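Local coordinates for protein Bd3459 (Bdellovibrio bacteriovorus, PDB 5CEC) that acts as a predatory endopeptidase of the peptidase S13 family and is bound by the ankyrin-repeat immunity protein Bd3460, at residues 104-109 with 137-142; 94-99 with 231-236; 145-150 with 175-180. The protein carries 1 engineered substitution. All coordinates share one frame; numbering follows the deposited sequence.

Contact 1: residues 104-109 with 137-142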
# COMPACT_ATOMS: atom_id res chain seq x y z
N TYR A 104 -24.64 -31.73 -0.19
CA TYR A 104 -25.44 -30.54 0.08
C TYR A 104 -25.53 -29.70 -1.17
O TYR A 104 -24.59 -29.68 -1.98
CB TYR A 104 -24.81 -29.70 1.17
CG TYR A 104 -24.81 -30.40 2.50
CD1 TYR A 104 -23.78 -31.27 2.86
CD2 TYR A 104 -25.85 -30.20 3.41
CE1 TYR A 104 -23.78 -31.92 4.09
CE2 TYR A 104 -25.85 -30.85 4.62
CZ TYR A 104 -24.82 -31.71 4.96
OH TYR A 104 -24.83 -32.35 6.18
N ASP A 105 -26.66 -29.02 -1.32
CA ASP A 105 -26.78 -27.90 -2.25
C ASP A 105 -26.56 -26.62 -1.48
O ASP A 105 -27.05 -26.48 -0.35
CB ASP A 105 -28.17 -27.85 -2.91
CG ASP A 105 -28.39 -28.95 -3.92
OD1 ASP A 105 -27.42 -29.54 -4.45
OD2 ASP A 105 -29.59 -29.22 -4.20
N ILE A 106 -25.82 -25.69 -2.08
CA ILE A 106 -25.52 -24.43 -1.42
C ILE A 106 -25.74 -23.29 -2.37
O ILE A 106 -25.18 -23.27 -3.46
CB ILE A 106 -24.11 -24.37 -0.86
CG1 ILE A 106 -23.90 -25.49 0.16
CG2 ILE A 106 -23.84 -23.00 -0.22
CD1 ILE A 106 -22.54 -25.50 0.82
N HIS A 107 -26.54 -22.31 -1.95
CA HIS A 107 -26.67 -21.05 -2.68
C HIS A 107 -25.99 -19.94 -1.90
O HIS A 107 -26.32 -19.74 -0.73
CB HIS A 107 -28.12 -20.66 -2.93
CG HIS A 107 -28.29 -19.30 -3.56
ND1 HIS A 107 -28.01 -19.06 -4.89
CD2 HIS A 107 -28.68 -18.12 -3.03
CE1 HIS A 107 -28.28 -17.79 -5.16
NE2 HIS A 107 -28.66 -17.20 -4.05
N ILE A 108 -25.05 -19.23 -2.51
CA ILE A 108 -24.40 -18.07 -1.90
C ILE A 108 -25.16 -16.77 -2.22
O ILE A 108 -25.25 -16.36 -3.38
CB ILE A 108 -22.94 -17.93 -2.32
CG1 ILE A 108 -22.13 -19.20 -1.95
CG2 ILE A 108 -22.32 -16.72 -1.65
CD1 ILE A 108 -20.73 -19.22 -2.51
N GLU A 109 -25.74 -16.18 -1.19
CA GLU A 109 -26.37 -14.88 -1.25
C GLU A 109 -25.29 -13.89 -0.85
O GLU A 109 -24.92 -13.78 0.33
CB GLU A 109 -27.59 -14.85 -0.32
CG GLU A 109 -28.22 -13.47 -0.18
CD GLU A 109 -29.38 -13.42 0.80
OE1 GLU A 109 -29.72 -14.46 1.40
OE2 GLU A 109 -29.94 -12.32 1.01
N GLU A 137 -23.23 -30.66 -4.20
CA GLU A 137 -23.79 -31.12 -5.45
C GLU A 137 -23.97 -29.93 -6.38
O GLU A 137 -23.34 -29.86 -7.41
CB GLU A 137 -25.11 -31.85 -5.19
CG GLU A 137 -25.73 -32.43 -6.44
CD GLU A 137 -24.86 -33.51 -7.04
OE1 GLU A 137 -24.56 -34.51 -6.32
OE2 GLU A 137 -24.49 -33.33 -8.21
N LYS A 138 -24.78 -28.96 -5.97
CA LYS A 138 -25.02 -27.77 -6.74
C LYS A 138 -24.62 -26.57 -5.88
O LYS A 138 -25.12 -26.37 -4.78
CB LYS A 138 -26.48 -27.70 -7.18
CG LYS A 138 -26.79 -26.53 -8.08
CD LYS A 138 -28.16 -26.64 -8.74
CE LYS A 138 -29.29 -26.59 -7.72
NZ LYS A 138 -30.62 -26.53 -8.39
N LEU A 139 -23.64 -25.83 -6.38
CA LEU A 139 -23.23 -24.56 -5.80
C LEU A 139 -23.71 -23.44 -6.69
O LEU A 139 -23.31 -23.34 -7.84
CB LEU A 139 -21.72 -24.50 -5.63
CG LEU A 139 -21.16 -23.19 -5.06
CD1 LEU A 139 -21.70 -22.96 -3.65
CD2 LEU A 139 -19.63 -23.19 -5.08
N THR A 140 -24.57 -22.59 -6.17
CA THR A 140 -25.04 -21.43 -6.93
C THR A 140 -24.71 -20.16 -6.18
O THR A 140 -24.36 -20.21 -5.01
CB THR A 140 -26.54 -21.51 -7.27
OG1 THR A 140 -27.33 -21.43 -6.09
CG2 THR A 140 -26.85 -22.78 -8.03
N PHE A 141 -24.76 -19.03 -6.87
CA PHE A 141 -24.35 -17.75 -6.31
C PHE A 141 -25.06 -16.62 -7.03
O PHE A 141 -25.41 -16.77 -8.21
CB PHE A 141 -22.83 -17.57 -6.39
CG PHE A 141 -22.32 -17.49 -7.81
CD1 PHE A 141 -22.04 -18.63 -8.54
CD2 PHE A 141 -22.18 -16.26 -8.44
CE1 PHE A 141 -21.64 -18.56 -9.85
CE2 PHE A 141 -21.80 -16.20 -9.75
CZ PHE A 141 -21.52 -17.34 -10.45
N ASP A 142 -25.27 -15.51 -6.33
CA ASP A 142 -25.96 -14.35 -6.91
C ASP A 142 -24.97 -13.25 -7.29
O ASP A 142 -23.74 -13.39 -7.23
CB ASP A 142 -27.11 -13.86 -6.01
CG ASP A 142 -26.65 -13.17 -4.75
OD1 ASP A 142 -25.46 -12.80 -4.60
OD2 ASP A 142 -27.54 -12.98 -3.87
O HOH W 1 -29.59 -14.75 -3.56

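Contact 2: residues 94-99 with 231-236. With SO4 (sulfate ion), chain G.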
# COMPACT_ATOMS: atom_id res chain seq x y z
N LEU A 94 -25.04 -18.35 3.20
CA LEU A 94 -25.06 -19.61 2.49
C LEU A 94 -26.38 -20.28 2.86
O LEU A 94 -26.67 -20.52 4.03
CB LEU A 94 -23.89 -20.47 2.92
CG LEU A 94 -22.58 -20.28 2.14
CD1 LEU A 94 -21.99 -18.93 2.39
CD2 LEU A 94 -21.63 -21.40 2.54
N HIS A 95 -27.13 -20.64 1.86
CA HIS A 95 -28.39 -21.36 2.02
C HIS A 95 -28.10 -22.82 1.72
O HIS A 95 -27.79 -23.14 0.59
CB HIS A 95 -29.42 -20.77 1.07
CG HIS A 95 -29.69 -19.33 1.33
ND1 HIS A 95 -30.70 -18.93 2.18
CD2 HIS A 95 -29.09 -18.19 0.90
CE1 HIS A 95 -30.73 -17.61 2.23
NE2 HIS A 95 -29.76 -17.13 1.47
N VAL A 96 -28.14 -23.65 2.77
CA VAL A 96 -27.60 -25.01 2.72
C VAL A 96 -28.72 -26.02 2.82
O VAL A 96 -29.46 -26.01 3.82
CB VAL A 96 -26.59 -25.25 3.87
CG1 VAL A 96 -25.99 -26.64 3.78
CG2 VAL A 96 -25.49 -24.18 3.85
N THR A 97 -28.81 -26.93 1.85
CA THR A 97 -29.86 -27.95 1.85
C THR A 97 -29.24 -29.34 1.66
O THR A 97 -28.48 -29.54 0.71
CB THR A 97 -30.84 -27.72 0.67
OG1 THR A 97 -31.32 -26.37 0.70
CG2 THR A 97 -32.03 -28.68 0.76
N PRO A 98 -29.57 -30.30 2.55
CA PRO A 98 -29.04 -31.66 2.34
C PRO A 98 -29.65 -32.32 1.11
O PRO A 98 -30.79 -32.03 0.76
CB PRO A 98 -29.41 -32.40 3.62
CG PRO A 98 -30.44 -31.58 4.29
CD PRO A 98 -30.44 -30.20 3.74
N THR A 99 -28.88 -33.16 0.41
CA THR A 99 -29.40 -33.91 -0.73
C THR A 99 -29.38 -35.39 -0.41
O THR A 99 -28.65 -35.83 0.49
CB THR A 99 -28.59 -33.72 -2.02
OG1 THR A 99 -27.31 -34.36 -1.87
CG2 THR A 99 -28.42 -32.27 -2.34
N THR A 231 -31.09 -24.38 5.47
CA THR A 231 -30.68 -23.63 6.64
C THR A 231 -29.81 -22.47 6.15
O THR A 231 -28.92 -22.67 5.34
CB THR A 231 -29.83 -24.48 7.61
OG1 THR A 231 -30.53 -25.66 8.04
CG2 THR A 231 -29.45 -23.65 8.83
N THR A 232 -30.05 -21.27 6.67
CA THR A 232 -29.25 -20.10 6.34
C THR A 232 -28.12 -19.98 7.33
O THR A 232 -28.33 -19.85 8.53
CB THR A 232 -30.09 -18.82 6.36
OG1 THR A 232 -31.20 -18.99 5.48
CG2 THR A 232 -29.26 -17.61 5.92
N MET A 233 -26.91 -20.04 6.81
CA MET A 233 -25.70 -19.88 7.57
C MET A 233 -25.09 -18.53 7.14
O MET A 233 -25.26 -18.10 5.98
CB MET A 233 -24.76 -21.05 7.27
CG MET A 233 -25.38 -22.43 7.54
SD MET A 233 -25.78 -22.68 9.26
CE MET A 233 -24.13 -22.84 9.94
N VAL A 234 -24.42 -17.85 8.06
CA VAL A 234 -23.78 -16.58 7.76
C VAL A 234 -22.29 -16.69 7.98
O VAL A 234 -21.81 -17.26 8.97
CB VAL A 234 -24.40 -15.37 8.52
CG1 VAL A 234 -24.13 -15.43 10.02
CG2 VAL A 234 -23.88 -14.06 7.95
N LEU A 235 -21.55 -16.14 7.01
CA LEU A 235 -20.10 -16.01 7.07
C LEU A 235 -19.80 -14.52 7.07
O LEU A 235 -19.80 -13.86 6.02
CB LEU A 235 -19.46 -16.67 5.84
CG LEU A 235 -17.92 -16.67 5.82
CD1 LEU A 235 -17.39 -17.83 6.65
CD2 LEU A 235 -17.41 -16.72 4.38
N MET A 236 -19.55 -13.96 8.24
CA MET A 236 -19.30 -12.53 8.33
C MET A 236 -17.85 -12.21 8.03
O MET A 236 -16.94 -12.90 8.47
CB MET A 236 -19.63 -11.99 9.71
CG MET A 236 -21.07 -12.20 10.09
SD MET A 236 -21.59 -11.07 11.39
CE MET A 236 -20.68 -11.75 12.77
S SO4 G . -33.21 -15.78 5.05
O1 SO4 G . -33.49 -14.73 6.05
O2 SO4 G . -31.89 -15.50 4.41
O3 SO4 G . -34.27 -15.77 4.01
O4 SO4 G . -33.17 -17.07 5.77
O HOH W 2 -31.68 -20.99 3.69

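Contact 3: residues 145-150 with 175-180. With SO4 (sulfate ion), chain E.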
# COMPACT_ATOMS: atom_id res chain seq x y z
N PHE A 145 -22.20 -11.79 -4.96
CA PHE A 145 -21.06 -12.60 -4.53
C PHE A 145 -19.87 -12.23 -5.40
O PHE A 145 -19.73 -12.69 -6.53
CB PHE A 145 -21.35 -14.09 -4.62
CG PHE A 145 -20.18 -14.95 -4.21
CD1 PHE A 145 -19.54 -14.75 -2.99
CD2 PHE A 145 -19.66 -15.91 -5.10
CE1 PHE A 145 -18.45 -15.53 -2.63
CE2 PHE A 145 -18.58 -16.69 -4.74
CZ PHE A 145 -17.96 -16.50 -3.52
N LEU A 146 -19.06 -11.33 -4.87
CA LEU A 146 -17.85 -10.88 -5.54
C LEU A 146 -16.72 -11.77 -5.10
O LEU A 146 -16.49 -11.97 -3.91
CB LEU A 146 -17.54 -9.43 -5.25
CG LEU A 146 -18.71 -8.47 -5.45
CD1 LEU A 146 -18.32 -7.07 -4.98
CD2 LEU A 146 -19.20 -8.46 -6.90
N LEU A 147 -16.06 -12.40 -6.06
CA LEU A 147 -14.96 -13.32 -5.81
C LEU A 147 -13.85 -13.00 -6.78
O LEU A 147 -14.05 -13.07 -8.03
CB LEU A 147 -15.40 -14.76 -5.99
CG LEU A 147 -14.33 -15.82 -5.82
CD1 LEU A 147 -13.86 -15.89 -4.38
CD2 LEU A 147 -14.86 -17.17 -6.27
N ALA A 148 -12.69 -12.61 -6.24
CA ALA A 148 -11.49 -12.32 -7.04
C ALA A 148 -10.36 -13.01 -6.32
O ALA A 148 -9.93 -12.57 -5.25
CB ALA A 148 -11.22 -10.84 -7.11
N TRP A 149 -9.86 -14.10 -6.89
CA TRP A 149 -8.92 -14.91 -6.19
C TRP A 149 -7.73 -14.14 -5.65
O TRP A 149 -7.33 -14.31 -4.48
CB TRP A 149 -8.46 -16.07 -7.08
CG TRP A 149 -7.86 -17.19 -6.36
CD1 TRP A 149 -6.56 -17.61 -6.41
CD2 TRP A 149 -8.53 -18.09 -5.47
NE1 TRP A 149 -6.38 -18.71 -5.60
CE2 TRP A 149 -7.58 -19.03 -5.03
CE3 TRP A 149 -9.84 -18.21 -5.03
CZ2 TRP A 149 -7.90 -20.06 -4.13
CZ3 TRP A 149 -10.15 -19.24 -4.15
CH2 TRP A 149 -9.19 -20.15 -3.72
N LEU A 150 -7.17 -13.27 -6.49
CA LEU A 150 -5.97 -12.51 -6.16
C LEU A 150 -6.29 -11.13 -5.53
O LEU A 150 -5.46 -10.21 -5.56
CB LEU A 150 -5.05 -12.38 -7.39
CG LEU A 150 -4.58 -13.71 -7.98
CD1 LEU A 150 -3.72 -13.43 -9.20
CD2 LEU A 150 -3.82 -14.57 -6.98
N ARG A 175 -18.03 -17.77 -11.84
CA ARG A 175 -18.21 -19.20 -12.04
C ARG A 175 -16.89 -19.86 -12.38
O ARG A 175 -16.58 -20.92 -11.83
CB ARG A 175 -19.27 -19.50 -13.11
CG ARG A 175 -19.43 -20.98 -13.42
CD ARG A 175 -20.62 -21.22 -14.33
NE ARG A 175 -20.73 -22.62 -14.72
CZ ARG A 175 -20.09 -23.22 -15.72
NH1 ARG A 175 -19.26 -22.55 -16.52
NH2 ARG A 175 -20.30 -24.51 -15.94
N ALA A 176 -16.13 -19.24 -13.27
CA ALA A 176 -14.84 -19.76 -13.63
C ALA A 176 -13.86 -19.82 -12.47
O ALA A 176 -13.13 -20.78 -12.34
CB ALA A 176 -14.23 -18.98 -14.79
N THR A 177 -13.85 -18.79 -11.62
CA THR A 177 -12.99 -18.78 -10.46
C THR A 177 -13.44 -19.83 -9.43
O THR A 177 -12.60 -20.50 -8.82
CB THR A 177 -12.98 -17.38 -9.82
OG1 THR A 177 -12.58 -16.42 -10.80
CG2 THR A 177 -12.05 -17.31 -8.60
N LEU A 178 -14.75 -19.98 -9.25
CA LEU A 178 -15.26 -21.03 -8.38
C LEU A 178 -14.83 -22.40 -8.89
O LEU A 178 -14.39 -23.23 -8.11
CB LEU A 178 -16.77 -20.96 -8.26
CG LEU A 178 -17.34 -19.88 -7.32
CD1 LEU A 178 -18.84 -19.75 -7.51
CD2 LEU A 178 -16.99 -20.18 -5.87
N THR A 179 -14.88 -22.61 -10.20
CA THR A 179 -14.56 -23.89 -10.78
C THR A 179 -13.06 -24.17 -10.71
O THR A 179 -12.66 -25.28 -10.36
CB THR A 179 -15.03 -23.93 -12.24
OG1 THR A 179 -16.45 -23.73 -12.31
CG2 THR A 179 -14.66 -25.24 -12.97
N SER A 180 -12.23 -23.18 -11.00
CA SER A 180 -10.80 -23.45 -11.16
C SER A 180 -9.99 -23.21 -9.90
O SER A 180 -8.88 -23.72 -9.80
CB SER A 180 -10.25 -22.63 -12.32
OG SER A 180 -10.83 -23.07 -13.54
S SO4 E . -3.18 -21.45 -6.46
O1 SO4 E . -2.10 -20.80 -5.67
O2 SO4 E . -2.74 -21.72 -7.85
O3 SO4 E . -4.47 -20.75 -6.36
O4 SO4 E . -3.50 -22.81 -5.88
O HOH W 3 -10.29 -14.50 -9.78

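Contact 1: residues 104-109 with 137-142
Strands 104-109 and 138-141 are the two parallel strands of a beta-alpha-beta unit whose connection carries helix 118-130. The backbone ladder alternates as parallel strands do: E137 N donates to Y104 O, I106 N to K138 O, T140 N to I106 O, I108 N to T140 O and D142 N to I108 O. The CA-H groups of D105, L139, H107 and F141 add a second, weaker approach to the accepting carbonyls K138 O, I106 O, T140 O and I108 O; L139 CA lies 3.3 Å from I106 O. At the start, K138 N makes a weak bond to D105 OD1 (3.1 Å). In the mixed sheet, strand 104-109 has strand 91-98 along its other edge, and strand 135-141 has strand 212-218. On the face bearing H107 and T140, H107 ND1 and T140 OG1 are hydrogen-bonded at 2.7 Å, the hydroxyl meeting the ring at its edge. H107 reaches it with CG anti to the backbone N (chi1 174°), while T140 holds OG1 in the crowded position between N and the carbonyl carbon (chi1 67°). The other ring nitrogen, H107 NE2, binds a water at 2.7 Å, and that water donates to D142 OD2 (2.7 Å). Bonds at both nitrogens fix the rotation of the imidazole, on which F224 stacks. The D142 carboxylate stands almost perpendicular to the ring (84°), with OD1 taken by G110 N and N144 N. The face of I106, I108, L139 and F141 is apolar. There L139 CD1 packs against I106 CB (3.9 Å) and I108 CD1 (4.0 Å), while I108 CB faces F141 CB at 4.1 Å. Helix 167-182 lies over L139 and F141.

Contact 2: residues 94-99 with 231-236
Backbone hydrogen bonds join strand 94-98 to strand 231-236 as antiparallel neighbours. L94 and M233 form one hydrogen-bonded pair, with L94 N to M233 O and M233 N to L94 O both 2.8 Å; the second is practically straight (179°). V96 and T231 form the next, V96 N giving to T231 O and T231 N to V96 O, each donor above the plane of its carbonyl. H95 and T232 are the non-hydrogen-bonded pair between them. In the mixed sheet, strand 91-98 thus lies between strands 104-109 and 231-236, and the latter in turn borders strand 436-437 near the C terminus. Polar side-chain contacts lie on the H95 and T232 face, where the two side chains run alongside each other. A water in the plane of the H95 ring bonds ND1 at 2.7 Å and donates to T232 OG1 (2.7 Å). T232 OG1 itself donates to O4 of a sulfate ion, 2.8 Å away, while H95 NE2 is held by E109. Apolar contacts occupy the other face: M233, bent at chi2 and chi3, brings CG to V96 CG2 at 4.1 Å, and L94 packs onto L124 and L128 of helix 118-130.

Contact 3: residues 145-150 with 175-180
The loop after strand 135-141 folds back against helix 167-182, which lies over the L139 and F141 face of the mixed sheet, and side chains from 145-150 meet one side of the helix at T177 and L178; no direct hydrogen bond crosses between the two segments. L147 is central. Its CB points toward the helix, and CG, the branch point, anti to the backbone N (chi1 177°), is the first atom along the side chain to touch it, 3.9 Å from T177 CG2. One branch then does the rest: CD2 comes equally near two methyls, lying 3.7 Å from T177 CG2 and 3.7 Å from L178 CD2, so that it sits across the junction of two consecutive helix residues. F116 and S121 also pack on L147. Beside it, F145 and L178 approach tip to tip, with L178 CD2 at the edge of the phenyl ring, 4.0 Å from F145 CE2. F116 meets the F145 ring edge-to-face. T177 meets the loop directly through its methyl alone. This CG2, anti to the backbone N, touches L147 and also lies 4.1 Å from W149 CB, whereas the hydroxyl OG1 is bonded back to I173 O one turn earlier in the helix. The same OG1 is linked to the loop through a water, 3.2 Å from T177 OG1, which accepts the backbone hydrogen of W149. The W149 indole turns its pyrrole edge to a sulfate ion, probably from the crystallisation liquor, which R118 NH1 also binds: W149 NE1 donates to sulfate O3 over 2.9 Å, in a bond bent to 137° at the hydrogen.

Overall arrangement
From the N terminus, strand 91-98 comes first and leads directly into strand 104-109. Contact 1 closes the first loop, through helix 118-130, when the chain returns as strand 135-141. Contact 3 follows in series, where the loop 145-150 meets helix 167-182. Contact 2 closes last, at 231-236, so both others nest inside its loop. Contacts 1 and 2 share one mixed sheet: D105 N bonds to T97 O, and Y104 packs on V96. Contact 3 lies against the apolar face of contact 1, with L178 packed on F141 and F145 on I108, but does not touch contact 2.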